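Local structure of serpin (Taeniopygia guttata, 5HGC) at residues Leu97-Leu109 against Leu122-Lys134. The protein belongs to the serpin family, probably inhibits serine proteases, and binds a cortisol-type steroid. Numbering follows the deposited sequence.
Unlike the reference sequence in segment 97-109: Ala107 (reference Glu), Ala108 (reference Lys).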
loop_
_atom_site.group_PDB
_atom_site.type_symbol
_atom_site.label_atom_id
_atom_site.label_comp_id
_atom_site.label_asym_id
_atom_site.label_seq_id
_atom_site.Cartn_x
_atom_site.Cartn_y
_atom_site.Cartn_z
ATOM N N LEU A 97 -5.165 3.581 -9.944
ATOM C CA LEU A 97 -5.089 3.275 -8.535
ATOM C C LEU A 97 -5.856 4.363 -7.766
ATOM O O LEU A 97 -6.436 4.109 -6.712
ATOM C CB LEU A 97 -3.626 3.231 -8.155
ATOM C CG LEU A 97 -3.253 2.974 -6.719
ATOM C CD1 LEU A 97 -3.731 1.596 -6.245
ATOM C CD2 LEU A 97 -1.734 3.154 -6.594
ATOM N N ASN A 98 -5.875 5.565 -8.348
ATOM C CA ASN A 98 -6.423 6.756 -7.740
ATOM C C ASN A 98 -5.894 7.061 -6.336
ATOM O O ASN A 98 -6.642 7.300 -5.411
ATOM C CB ASN A 98 -7.948 6.800 -7.918
ATOM C CG ASN A 98 -8.344 6.810 -9.421
ATOM O OD1 ASN A 98 -7.693 7.474 -10.252
ATOM N ND2 ASN A 98 -9.380 6.041 -9.779
ATOM N N MET A 99 -4.580 7.069 -6.188
ATOM C CA MET A 99 -4.002 7.276 -4.862
ATOM C C MET A 99 -3.875 8.753 -4.650
ATOM O O MET A 99 -3.528 9.479 -5.573
ATOM C CB MET A 99 -2.656 6.590 -4.716
ATOM C CG MET A 99 -1.562 6.973 -5.690
ATOM S SD MET A 99 0.016 6.525 -4.923
ATOM C CE MET A 99 1.015 6.850 -6.351
ATOM N N MET A 100 -4.174 9.191 -3.431
ATOM C CA MET A 100 -4.267 10.620 -3.124
ATOM C C MET A 100 -3.568 11.005 -1.835
ATOM O O MET A 100 -3.611 10.263 -0.840
ATOM C CB MET A 100 -5.723 11.048 -3.104
ATOM C CG MET A 100 -6.373 10.947 -4.483
ATOM S SD MET A 100 -8.166 10.624 -4.650
ATOM C CE MET A 100 -8.464 9.033 -3.840
ATOM N N ASN A 101 -2.909 12.163 -1.910
ATOM C CA ASN A 101 -2.180 12.854 -0.838
ATOM C C ASN A 101 -2.864 14.170 -0.575
ATOM O O ASN A 101 -3.214 14.865 -1.532
ATOM C CB ASN A 101 -0.810 13.246 -1.354
ATOM C CG ASN A 101 0.090 12.068 -1.501
ATOM O OD1 ASN A 101 -0.016 11.091 -0.718
ATOM N ND2 ASN A 101 0.978 12.117 -2.510
ATOM N N ALA A 102 -3.090 14.508 0.689
ATOM C CA ALA A 102 -3.616 15.821 1.059
ATOM C C ALA A 102 -2.953 16.267 2.344
ATOM O O ALA A 102 -2.535 15.424 3.151
ATOM C CB ALA A 102 -5.132 15.843 1.173
ATOM N N ILE A 103 -2.789 17.594 2.464
ATOM C CA ILE A 103 -2.401 18.241 3.702
ATOM C C ILE A 103 -3.450 19.194 4.222
ATOM O O ILE A 103 -4.091 19.890 3.456
ATOM C CB ILE A 103 -1.006 18.885 3.690
ATOM C CG1 ILE A 103 -0.884 19.984 2.641
ATOM C CG2 ILE A 103 0.027 17.818 3.471
ATOM C CD1 ILE A 103 0.364 20.865 2.744
ATOM N N PHE A 104 -3.653 19.155 5.531
ATOM C CA PHE A 104 -4.559 20.054 6.225
ATOM C C PHE A 104 -3.708 20.860 7.198
ATOM O O PHE A 104 -3.112 20.281 8.136
ATOM C CB PHE A 104 -5.668 19.245 6.892
ATOM C CG PHE A 104 -6.488 18.478 5.911
ATOM C CD1 PHE A 104 -6.096 17.150 5.504
ATOM C CD2 PHE A 104 -7.656 19.063 5.334
ATOM C CE1 PHE A 104 -6.878 16.441 4.558
ATOM C CE2 PHE A 104 -8.446 18.347 4.413
ATOM C CZ PHE A 104 -8.048 17.041 4.021
ATOM N N VAL A 105 -3.538 22.150 6.901
ATOM C CA VAL A 105 -2.555 22.985 7.633
ATOM C C VAL A 105 -3.363 24.012 8.426
ATOM O O VAL A 105 -4.375 24.564 7.914
ATOM C CB VAL A 105 -1.529 23.705 6.707
ATOM C CG1 VAL A 105 -0.440 24.480 7.502
ATOM C CG2 VAL A 105 -0.818 22.692 5.828
ATOM N N THR A 106 -2.952 24.252 9.679
ATOM C CA THR A 106 -3.592 25.291 10.493
ATOM C C THR A 106 -3.648 26.627 9.758
ATOM O O THR A 106 -2.658 27.056 9.135
ATOM C CB THR A 106 -2.916 25.476 11.849
ATOM O OG1 THR A 106 -3.435 26.658 12.447
ATOM C CG2 THR A 106 -1.415 25.610 11.728
ATOM N N ALA A 107 -4.825 27.247 9.797
ATOM C CA ALA A 107 -5.019 28.610 9.303
ATOM C C ALA A 107 -4.003 29.613 9.891
ATOM O O ALA A 107 -3.684 30.613 9.267
ATOM C CB ALA A 107 -6.459 29.049 9.544
ATOM N N ALA A 108 -3.452 29.276 11.056
ATOM C CA ALA A 108 -2.466 30.087 11.749
ATOM C C ALA A 108 -1.043 30.088 11.132
ATOM O O ALA A 108 -0.090 30.672 11.711
ATOM C CB ALA A 108 -2.414 29.647 13.199
ATOM N N LEU A 109 -0.871 29.393 10.012
ATOM C CA LEU A 109 0.442 29.335 9.385
ATOM C C LEU A 109 0.370 29.774 7.931
ATOM O O LEU A 109 -0.682 29.635 7.274
ATOM C CB LEU A 109 1.037 27.931 9.472
ATOM C CG LEU A 109 1.657 27.498 10.800
ATOM C CD1 LEU A 109 2.100 26.056 10.648
ATOM C CD2 LEU A 109 2.814 28.373 11.307
ATOM N N LEU A 122 4.239 17.941 -9.127
ATOM C CA LEU A 122 4.910 16.656 -8.963
ATOM C C LEU A 122 4.039 15.549 -8.384
ATOM O O LEU A 122 4.135 14.398 -8.795
ATOM C CB LEU A 122 6.188 16.794 -8.151
ATOM C CG LEU A 122 7.345 17.527 -8.822
ATOM C CD1 LEU A 122 8.422 17.858 -7.766
ATOM C CD2 LEU A 122 7.919 16.668 -9.942
ATOM N N TYR A 123 3.182 15.903 -7.435
ATOM C CA TYR A 123 2.615 14.927 -6.531
ATOM C C TYR A 123 1.135 15.067 -6.517
ATOM O O TYR A 123 0.478 14.439 -5.705
ATOM C CB TYR A 123 3.170 15.086 -5.117
ATOM C CG TYR A 123 4.605 14.617 -4.973
ATOM C CD1 TYR A 123 4.908 13.242 -4.898
ATOM C CD2 TYR A 123 5.664 15.519 -4.933
ATOM C CE1 TYR A 123 6.230 12.791 -4.817
ATOM C CE2 TYR A 123 6.978 15.089 -4.823
ATOM C CZ TYR A 123 7.267 13.722 -4.790
ATOM O OH TYR A 123 8.567 13.273 -4.673
ATOM N N GLN A 124 0.577 15.904 -7.394
ATOM C CA GLN A 124 -0.885 16.164 -7.359
ATOM C C GLN A 124 -1.431 16.518 -5.938
ATOM O O GLN A 124 -2.544 16.144 -5.606
ATOM C CB GLN A 124 -1.703 14.998 -7.952
ATOM C CG GLN A 124 -1.139 14.207 -9.163
ATOM C CD GLN A 124 -1.943 12.884 -9.463
ATOM O OE1 GLN A 124 -2.529 12.239 -8.547
ATOM N NE2 GLN A 124 -1.961 12.476 -10.746
ATOM N N LEU A 125 -0.652 17.193 -5.097
ATOM C CA LEU A 125 -1.109 17.595 -3.765
ATOM C C LEU A 125 -2.303 18.554 -3.790
ATOM O O LEU A 125 -2.328 19.590 -4.535
ATOM C CB LEU A 125 0.017 18.254 -2.966
ATOM C CG LEU A 125 -0.452 18.948 -1.662
ATOM C CD1 LEU A 125 -0.856 17.911 -0.629
ATOM C CD2 LEU A 125 0.602 19.886 -1.060
ATOM N N GLU A 126 -3.283 18.209 -2.953
ATOM C CA GLU A 126 -4.317 19.189 -2.558
ATOM C C GLU A 126 -4.017 19.600 -1.147
ATOM O O GLU A 126 -3.882 18.712 -0.290
ATOM C CB GLU A 126 -5.734 18.611 -2.607
ATOM C CG GLU A 126 -6.094 18.209 -4.020
ATOM C CD GLU A 126 -7.526 17.754 -4.218
ATOM O OE1 GLU A 126 -8.202 17.291 -3.272
ATOM O OE2 GLU A 126 -8.002 17.877 -5.358
ATOM N N ALA A 127 -3.924 20.914 -0.903
ATOM C CA ALA A 127 -3.648 21.452 0.443
ATOM C C ALA A 127 -4.819 22.307 0.915
ATOM O O ALA A 127 -5.411 23.046 0.115
ATOM C CB ALA A 127 -2.392 22.298 0.385
ATOM N N PHE A 128 -5.157 22.204 2.199
ATOM C CA PHE A 128 -6.361 22.889 2.790
ATOM C C PHE A 128 -5.977 23.640 4.058
ATOM O O PHE A 128 -5.269 23.096 4.924
ATOM C CB PHE A 128 -7.471 21.909 3.147
ATOM C CG PHE A 128 -7.979 21.132 1.966
ATOM C CD1 PHE A 128 -7.309 19.967 1.514
ATOM C CD2 PHE A 128 -9.116 21.559 1.274
ATOM C CE1 PHE A 128 -7.755 19.272 0.400
ATOM C CE2 PHE A 128 -9.580 20.847 0.145
ATOM C CZ PHE A 128 -8.900 19.704 -0.296
ATOM N N THR A 129 -6.403 24.903 4.122
ATOM C CA THR A 129 -6.316 25.726 5.336
ATOM C C THR A 129 -7.400 25.176 6.238
ATOM O O THR A 129 -8.587 25.004 5.834
ATOM C CB THR A 129 -6.669 27.199 5.063
ATOM O OG1 THR A 129 -6.098 27.627 3.832
ATOM C CG2 THR A 129 -6.060 28.019 6.111
ATOM N N THR A 130 -7.020 24.862 7.453
ATOM C CA THR A 130 -7.952 24.158 8.317
ATOM C C THR A 130 -7.951 24.825 9.683
ATOM O O THR A 130 -6.884 25.057 10.271
ATOM C CB THR A 130 -7.552 22.676 8.450
ATOM O OG1 THR A 130 -7.557 22.083 7.161
ATOM C CG2 THR A 130 -8.510 21.909 9.334
ATOM N N ASP A 131 -9.157 25.106 10.164
ATOM C CA ASP A 131 -9.364 25.606 11.515
ATOM C C ASP A 131 -9.533 24.434 12.478
ATOM O O ASP A 131 -10.657 23.945 12.690
ATOM C CB ASP A 131 -10.605 26.503 11.542
ATOM C CG ASP A 131 -10.724 27.330 12.839
ATOM O OD1 ASP A 131 -9.872 27.239 13.776
ATOM O OD2 ASP A 131 -11.709 28.090 12.904
ATOM N N PHE A 132 -8.412 23.972 13.034
ATOM C CA PHE A 132 -8.410 22.868 13.994
ATOM C C PHE A 132 -9.031 23.203 15.397
ATOM O O PHE A 132 -9.265 22.289 16.208
ATOM C CB PHE A 132 -6.995 22.343 14.159
ATOM C CG PHE A 132 -6.448 21.641 12.952
ATOM C CD1 PHE A 132 -6.912 20.365 12.578
ATOM C CD2 PHE A 132 -5.413 22.219 12.202
ATOM C CE1 PHE A 132 -6.359 19.692 11.478
ATOM C CE2 PHE A 132 -4.874 21.563 11.075
ATOM C CZ PHE A 132 -5.352 20.307 10.719
ATOM N N ASN A 133 -9.291 24.489 15.674
ATOM C CA ASN A 133 -10.036 24.916 16.844
ATOM C C ASN A 133 -11.537 24.844 16.631
ATOM O O ASN A 133 -12.320 25.505 17.327
ATOM C CB ASN A 133 -9.662 26.338 17.242
ATOM C CG ASN A 133 -8.478 26.378 18.163
ATOM O OD1 ASN A 133 -7.408 26.830 17.755
ATOM N ND2 ASN A 133 -8.642 25.889 19.412
ATOM N N LYS A 134 -11.940 24.077 15.632
ATOM C CA LYS A 134 -13.318 23.702 15.465
ATOM C C LYS A 134 -13.217 22.224 15.140
ATOM O O LYS A 134 -13.528 21.855 13.993
ATOM C CB LYS A 134 -13.940 24.476 14.300
ATOM C CG LYS A 134 -13.970 25.993 14.465
ATOM C CD LYS A 134 -14.865 26.708 13.461
ATOM C CE LYS A 134 -14.829 28.210 13.743
ATOM N NZ LYS A 134 -16.045 28.991 13.377
HETATM O O HOH W 1 -4.034 13.638 -4.045
HETATM O O HOH W 2 -5.572 25.653 13.439
#
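Parallel pairing of Ala102 to Thr106 with Glu126 to Thr130 forms one margin of the large serpin beta-sheet, sheet A, with helix 113-123 making the connection between the two strands. Five backbone hydrogen bonds alternate between donors on either strand. Phe128 N gives to Ile103 O at 2.8 Å, and Val105 N gives to Phe128 O in the straightest of the set. At the far end Ala107 N gives to Thr130 O at 3.0 Å.

On the face carrying Ala102, Phe104 and Phe128, the two phenylalanines lie side by side and point the same way. Their planes are 14° apart, but with centroids separated by 5.0 Å they are slid so far that they barely overlap; the touch is Phe104 CE2 against Phe128 CD1 at 3.5 Å. Both have CG beside the backbone N (chi1 -61° and -60°), which keeps the rings aligned. Thr130 OG1 sits in plane at the edge of the Phe104 ring, 3.4 Å from Phe104 CB. With an alanine in place of Phe104, the CB contact to Thr130 would remain, but Phe128 would probably lose the ring alongside its CB, CG and CD1. Beyond the end of strand 126-130, Phe132 turns back so that the edge of its ring, at CZ, meets Phe104 O at 3.4 Å, with Thr130 CG2 over the ring centre. Helix 135-149, which crosses this face of sheet A in serpins, brings Tyr145 edge-to-face against Phe128, while strand 167-176 pairs with the other edge of 100-106.

On the face carrying Ile103 and Ala127 the contact between these two is aliphatic: Ile103 CG1 rests on Ala127 CB at 3.6 Å, and the Leu125 side chain crosses Ile103 at about a right angle. Near Gln124 the two backbones draw apart, and water 1 takes a hydrogen bond from Asn101 N and gives a weak one to Gln124 O.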